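Local coordinates for glycosyl transferase family 9 (PDB 3TOV), which probably transfers a sugar, perhaps a heptose, from a nucleotide-activated donor to an acceptor, at residues A[4-17]-A[84-97]. Residues are numbered along the deposited sequence; the frame is centred on the assembly and turned at random.
Sequences MELDYKRIVVTFLM and INAKGKTDIVINLH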
loop_
_atom_site.group_PDB
_atom_site.type_symbol
_atom_site.label_atom_id
_atom_site.label_comp_id
_atom_site.label_asym_id
_atom_site.label_seq_id
_atom_site.Cartn_x
_atom_site.Cartn_y
_atom_site.Cartn_z
HETATM N N MSE A 4 14.659 -6.486 24.306
HETATM C CA MSE A 4 15.292 -5.204 24.067
HETATM C C MSE A 4 14.387 -4.124 24.624
HETATM O O MSE A 4 13.212 -4.062 24.272
HETATM C CB MSE A 4 15.510 -4.975 22.574
HETATM C CG MSE A 4 15.760 -3.513 22.212
HETATM SE SE MSE A 4 16.704 -3.306 20.522
HETATM C CE MSE A 4 18.217 -4.487 20.935
ATOM N N GLU A 5 14.918 -3.274 25.498
ATOM C CA GLU A 5 14.085 -2.229 26.079
ATOM C C GLU A 5 13.820 -1.109 25.079
ATOM O O GLU A 5 14.731 -0.371 24.697
ATOM C CB GLU A 5 14.686 -1.679 27.363
ATOM C CG GLU A 5 13.684 -0.918 28.199
ATOM C CD GLU A 5 14.065 -0.895 29.670
ATOM O OE1 GLU A 5 15.047 -1.576 30.043
ATOM O OE2 GLU A 5 13.382 -0.203 30.457
ATOM N N LEU A 6 12.561 -0.999 24.662
ATOM C CA LEU A 6 12.156 -0.044 23.640
ATOM C C LEU A 6 11.542 1.221 24.235
ATOM O O LEU A 6 11.798 2.324 23.751
ATOM C CB LEU A 6 11.163 -0.697 22.678
ATOM C CG LEU A 6 11.632 -1.956 21.942
ATOM C CD1 LEU A 6 10.474 -2.652 21.241
ATOM C CD2 LEU A 6 12.754 -1.624 20.960
ATOM N N ASP A 7 10.734 1.067 25.280
ATOM C CA ASP A 7 10.043 2.211 25.874
ATOM C C ASP A 7 11.029 3.239 26.443
ATOM O O ASP A 7 12.107 2.883 26.919
ATOM C CB ASP A 7 9.047 1.752 26.945
ATOM C CG ASP A 7 7.999 2.808 27.264
ATOM O OD1 ASP A 7 7.897 3.797 26.509
ATOM O OD2 ASP A 7 7.267 2.646 28.262
ATOM N N TYR A 8 10.661 4.514 26.368
ATOM C CA TYR A 8 11.486 5.597 26.909
ATOM C C TYR A 8 12.778 5.853 26.121
ATOM O O TYR A 8 13.769 6.317 26.676
ATOM C CB TYR A 8 11.792 5.363 28.400
ATOM C CG TYR A 8 10.641 5.735 29.304
ATOM C CD1 TYR A 8 10.236 7.058 29.430
ATOM C CD2 TYR A 8 9.950 4.771 30.022
ATOM C CE1 TYR A 8 9.169 7.418 30.248
ATOM C CE2 TYR A 8 8.877 5.118 30.851
ATOM C CZ TYR A 8 8.492 6.448 30.962
ATOM O OH TYR A 8 7.434 6.812 31.780
ATOM N N LYS A 9 12.758 5.569 24.824
ATOM C CA LYS A 9 13.956 5.717 24.001
ATOM C C LYS A 9 13.701 6.568 22.745
ATOM O O LYS A 9 12.571 6.677 22.276
ATOM C CB LYS A 9 14.494 4.334 23.590
ATOM C CG LYS A 9 14.653 3.323 24.713
ATOM C CD LYS A 9 15.564 3.854 25.795
ATOM C CE LYS A 9 16.394 2.745 26.411
ATOM N NZ LYS A 9 17.180 2.044 25.352
ATOM N N ARG A 10 14.759 7.169 22.210
ATOM C CA ARG A 10 14.679 7.826 20.913
ATOM C C ARG A 10 15.030 6.815 19.850
ATOM O O ARG A 10 16.111 6.231 19.878
ATOM C CB ARG A 10 15.646 9.002 20.819
ATOM C CG ARG A 10 15.270 10.174 21.694
ATOM C CD ARG A 10 16.073 11.417 21.346
ATOM N NE ARG A 10 15.195 12.501 20.918
ATOM C CZ ARG A 10 15.076 12.912 19.660
ATOM N NH1 ARG A 10 15.799 12.334 18.704
ATOM N NH2 ARG A 10 14.240 13.903 19.367
ATOM N N ILE A 11 14.122 6.626 18.900
ATOM C CA ILE A 11 14.265 5.557 17.925
ATOM C C ILE A 11 14.124 6.059 16.495
ATOM O O ILE A 11 13.262 6.884 16.198
ATOM C CB ILE A 11 13.209 4.477 18.174
ATOM C CG1 ILE A 11 13.213 4.065 19.643
ATOM C CG2 ILE A 11 13.462 3.274 17.307
ATOM C CD1 ILE A 11 11.974 3.321 20.050
ATOM N N VAL A 12 14.975 5.565 15.605
ATOM C CA VAL A 12 14.812 5.863 14.190
ATOM C C VAL A 12 14.448 4.617 13.363
ATOM O O VAL A 12 15.014 3.538 13.543
ATOM C CB VAL A 12 16.056 6.550 13.604
ATOM C CG1 VAL A 12 15.971 6.607 12.090
ATOM C CG2 VAL A 12 16.177 7.931 14.164
ATOM N N VAL A 13 13.487 4.776 12.463
ATOM C CA VAL A 13 13.128 3.705 11.552
ATOM C C VAL A 13 13.496 4.135 10.141
ATOM O O VAL A 13 13.145 5.222 9.700
ATOM C CB VAL A 13 11.630 3.367 11.641
ATOM C CG1 VAL A 13 11.280 2.139 10.779
ATOM C CG2 VAL A 13 11.257 3.129 13.086
ATOM N N THR A 14 14.222 3.280 9.443
ATOM C CA THR A 14 14.665 3.593 8.109
ATOM C C THR A 14 14.005 2.646 7.125
ATOM O O THR A 14 14.256 1.441 7.151
ATOM C CB THR A 14 16.166 3.432 8.006
ATOM O OG1 THR A 14 16.504 2.054 8.210
ATOM C CG2 THR A 14 16.819 4.248 9.071
ATOM N N PHE A 15 13.149 3.208 6.273
ATOM C CA PHE A 15 12.532 2.488 5.171
ATOM C C PHE A 15 12.400 3.433 3.954
ATOM O O PHE A 15 11.619 4.390 3.968
ATOM C CB PHE A 15 11.180 1.943 5.612
ATOM C CG PHE A 15 10.671 0.822 4.763
ATOM C CD1 PHE A 15 11.334 -0.385 4.722
ATOM C CD2 PHE A 15 9.516 0.973 4.011
ATOM C CE1 PHE A 15 10.859 -1.426 3.931
ATOM C CE2 PHE A 15 9.035 -0.063 3.222
ATOM C CZ PHE A 15 9.708 -1.265 3.182
ATOM N N LEU A 16 13.186 3.187 2.912
ATOM C CA LEU A 16 13.115 4.017 1.723
ATOM C C LEU A 16 12.559 3.268 0.515
ATOM O O LEU A 16 13.070 3.416 -0.593
ATOM C CB LEU A 16 14.499 4.576 1.388
ATOM C CG LEU A 16 15.108 5.420 2.497
ATOM C CD1 LEU A 16 16.361 6.141 2.021
ATOM C CD2 LEU A 16 14.074 6.411 2.985
HETATM N N MSE A 17 11.517 2.473 0.718
HETATM C CA MSE A 17 10.950 1.704 -0.378
HETATM C C MSE A 17 9.762 2.390 -1.046
HETATM O O MSE A 17 9.594 3.609 -0.972
HETATM C CB MSE A 17 10.579 0.294 0.068
HETATM C CG MSE A 17 11.786 -0.550 0.489
HETATM SE SE MSE A 17 11.422 -2.459 0.847
HETATM C CE MSE A 17 11.253 -3.053 -1.013
ATOM N N ILE A 84 19.351 14.118 11.677
ATOM C CA ILE A 84 18.810 13.330 12.779
ATOM C C ILE A 84 19.567 13.593 14.069
ATOM O O ILE A 84 18.965 13.751 15.125
ATOM C CB ILE A 84 18.862 11.826 12.458
ATOM C CG1 ILE A 84 17.696 11.438 11.550
ATOM C CG2 ILE A 84 18.820 11.001 13.727
ATOM C CD1 ILE A 84 17.809 10.041 10.985
ATOM N N ASN A 85 20.891 13.644 13.968
ATOM C CA ASN A 85 21.771 13.788 15.128
ATOM C C ASN A 85 21.805 15.194 15.708
ATOM O O ASN A 85 22.353 15.425 16.792
ATOM C CB ASN A 85 23.195 13.371 14.764
ATOM C CG ASN A 85 23.338 11.881 14.633
ATOM O OD1 ASN A 85 22.525 11.126 15.166
ATOM N ND2 ASN A 85 24.372 11.443 13.923
ATOM N N ALA A 86 21.239 16.138 14.972
ATOM C CA ALA A 86 21.154 17.494 15.464
ATOM C C ALA A 86 19.974 17.591 16.414
ATOM O O ALA A 86 19.913 18.486 17.257
ATOM C CB ALA A 86 20.997 18.462 14.316
ATOM N N LYS A 87 19.042 16.652 16.277
ATOM C CA LYS A 87 17.814 16.672 17.063
ATOM C C LYS A 87 17.910 15.973 18.435
ATOM O O LYS A 87 17.249 16.392 19.391
ATOM C CB LYS A 87 16.664 16.092 16.241
ATOM C CG LYS A 87 15.416 15.755 17.043
ATOM C CD LYS A 87 14.438 14.918 16.212
ATOM C CE LYS A 87 15.082 13.640 15.649
ATOM N NZ LYS A 87 14.102 12.831 14.848
ATOM N N GLY A 88 18.724 14.922 18.543
ATOM C CA GLY A 88 18.827 14.189 19.796
ATOM C C GLY A 88 19.659 12.930 19.681
ATOM O O GLY A 88 19.891 12.432 18.578
ATOM N N LYS A 89 20.114 12.416 20.823
ATOM C CA LYS A 89 20.938 11.207 20.838
ATOM C C LYS A 89 20.105 9.937 20.677
ATOM O O LYS A 89 19.614 9.353 21.648
ATOM C CB LYS A 89 21.856 11.137 22.074
ATOM C CG LYS A 89 21.283 11.694 23.373
ATOM C CD LYS A 89 22.381 11.784 24.446
ATOM C CE LYS A 89 21.943 12.531 25.718
ATOM N NZ LYS A 89 20.926 11.798 26.534
ATOM N N THR A 90 19.960 9.532 19.423
ATOM C CA THR A 90 19.231 8.327 19.046
ATOM C C THR A 90 19.729 7.062 19.757
ATOM O O THR A 90 20.900 6.710 19.668
ATOM C CB THR A 90 19.326 8.123 17.524
ATOM O OG1 THR A 90 18.691 9.224 16.851
ATOM C CG2 THR A 90 18.675 6.815 17.130
ATOM N N ASP A 91 18.827 6.375 20.450
ATOM C CA ASP A 91 19.189 5.209 21.265
ATOM C C ASP A 91 19.266 3.931 20.433
ATOM O O ASP A 91 20.264 3.202 20.473
ATOM C CB ASP A 91 18.168 5.022 22.392
ATOM C CG ASP A 91 18.073 6.233 23.301
ATOM O OD1 ASP A 91 19.140 6.773 23.671
ATOM O OD2 ASP A 91 16.938 6.652 23.636
ATOM N N ILE A 92 18.194 3.683 19.684
ATOM C CA ILE A 92 18.052 2.512 18.835
ATOM C C ILE A 92 17.738 2.897 17.398
ATOM O O ILE A 92 16.831 3.695 17.143
ATOM C CB ILE A 92 16.861 1.663 19.294
ATOM C CG1 ILE A 92 17.059 1.173 20.725
ATOM C CG2 ILE A 92 16.622 0.498 18.339
ATOM C CD1 ILE A 92 15.761 1.016 21.471
ATOM N N VAL A 93 18.472 2.315 16.456
ATOM C CA VAL A 93 18.083 2.378 15.052
ATOM C C VAL A 93 17.637 1.006 14.516
ATOM O O VAL A 93 18.323 0.001 14.687
ATOM C CB VAL A 93 19.201 2.955 14.172
ATOM C CG1 VAL A 93 19.117 2.381 12.757
ATOM C CG2 VAL A 93 19.118 4.472 14.157
ATOM N N ILE A 94 16.474 0.987 13.873
ATOM C CA ILE A 94 15.912 -0.221 13.291
ATOM C C ILE A 94 15.870 -0.091 11.772
ATOM O O ILE A 94 15.169 0.768 11.254
ATOM C CB ILE A 94 14.474 -0.421 13.786
ATOM C CG1 ILE A 94 14.430 -0.337 15.308
ATOM C CG2 ILE A 94 13.906 -1.732 13.278
ATOM C CD1 ILE A 94 13.149 -0.820 15.919
ATOM N N ASN A 95 16.613 -0.926 11.053
ATOM C CA ASN A 95 16.584 -0.868 9.590
ATOM C C ASN A 95 15.672 -1.949 9.008
ATOM O O ASN A 95 15.876 -3.136 9.268
ATOM C CB ASN A 95 17.995 -0.973 8.993
ATOM C CG ASN A 95 17.989 -0.894 7.471
ATOM O OD1 ASN A 95 17.056 -0.367 6.869
ATOM N ND2 ASN A 95 19.035 -1.419 6.843
ATOM N N LEU A 96 14.667 -1.524 8.236
ATOM C CA LEU A 96 13.679 -2.431 7.638
ATOM C C LEU A 96 13.956 -2.646 6.179
ATOM O O LEU A 96 13.331 -3.475 5.544
ATOM C CB LEU A 96 12.263 -1.887 7.789
ATOM C CG LEU A 96 11.742 -1.934 9.230
ATOM C CD1 LEU A 96 10.260 -1.567 9.355
ATOM C CD2 LEU A 96 12.008 -3.314 9.814
ATOM N N HIS A 97 14.899 -1.884 5.653
ATOM C CA HIS A 97 15.218 -1.918 4.240
ATOM C C HIS A 97 16.678 -2.331 4.054
ATOM O O HIS A 97 17.609 -1.525 4.225
ATOM C CB HIS A 97 14.931 -0.558 3.616
ATOM C CG HIS A 97 15.001 -0.556 2.126
ATOM N ND1 HIS A 97 14.891 0.597 1.375
ATOM C CD2 HIS A 97 15.174 -1.566 1.241
ATOM C CE1 HIS A 97 14.990 0.295 0.096
ATOM N NE2 HIS A 97 15.163 -1.012 -0.014
#
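Arg10 and Asp91 face each other where strands 10-14 and 92-95 come together, and the exchange runs both ways. Arg10 N donates to Asp91 OD2 (2.7 Å), meeting the oxygen on its anti side and 34° out of the carboxylate plane, while Asp91 N returns a bond to Arg10 O. That carbonyl also accepts from Ile92 N, which begins the parallel ladder continued by Val12 N to Ile92 O, Ile94 N to Val12 O (3.0 Å), Thr14 N to Ile94 O and Leu96 N to Thr14 O. The strand axes diverge by only 16°.

With CG beside the backbone N (chi1 -69°) and a bend at chi3, the Arg10 side chain reaches the end of helix 70-87. Gly88 CA lies 3.6 Å above one face of the guanidinium, and Lys87 CD is at its edge, in plane. The lysine's aliphatic stem thus crosses the arginine obliquely, although the like charges of Arg10 NH1 and Lys87 NZ are near each other. Cutting Arg10 back to an alanine would remove the guanidinium from Gly88 CA and the Lys87 stem, and is likely to open a gap between strand and helix end.

Side chains alternate across the sheet. Val12 meets Ile84 tip to tip, CG1 to CD1 at 4.0 Å, and its CB lies 3.7 Å from Val93 CG2, joining the helix to this face. On the other face Ile11 CG2 approaches Ile94 CG1 (4.2 Å). Beyond the strands, Met17 CG sits over the centre of the His97 ring, 3.3 Å from its centroid, a CH-pi contact.

Strand 40-46 flanks 10-14 and strand 113-116 flanks 92-95, and helix 70-87 leads into 92-95: the centre of a 3-2-1-4-5-6 parallel sheet, the Rossmann-like N-terminal domain of a GT-B glycosyltransferase.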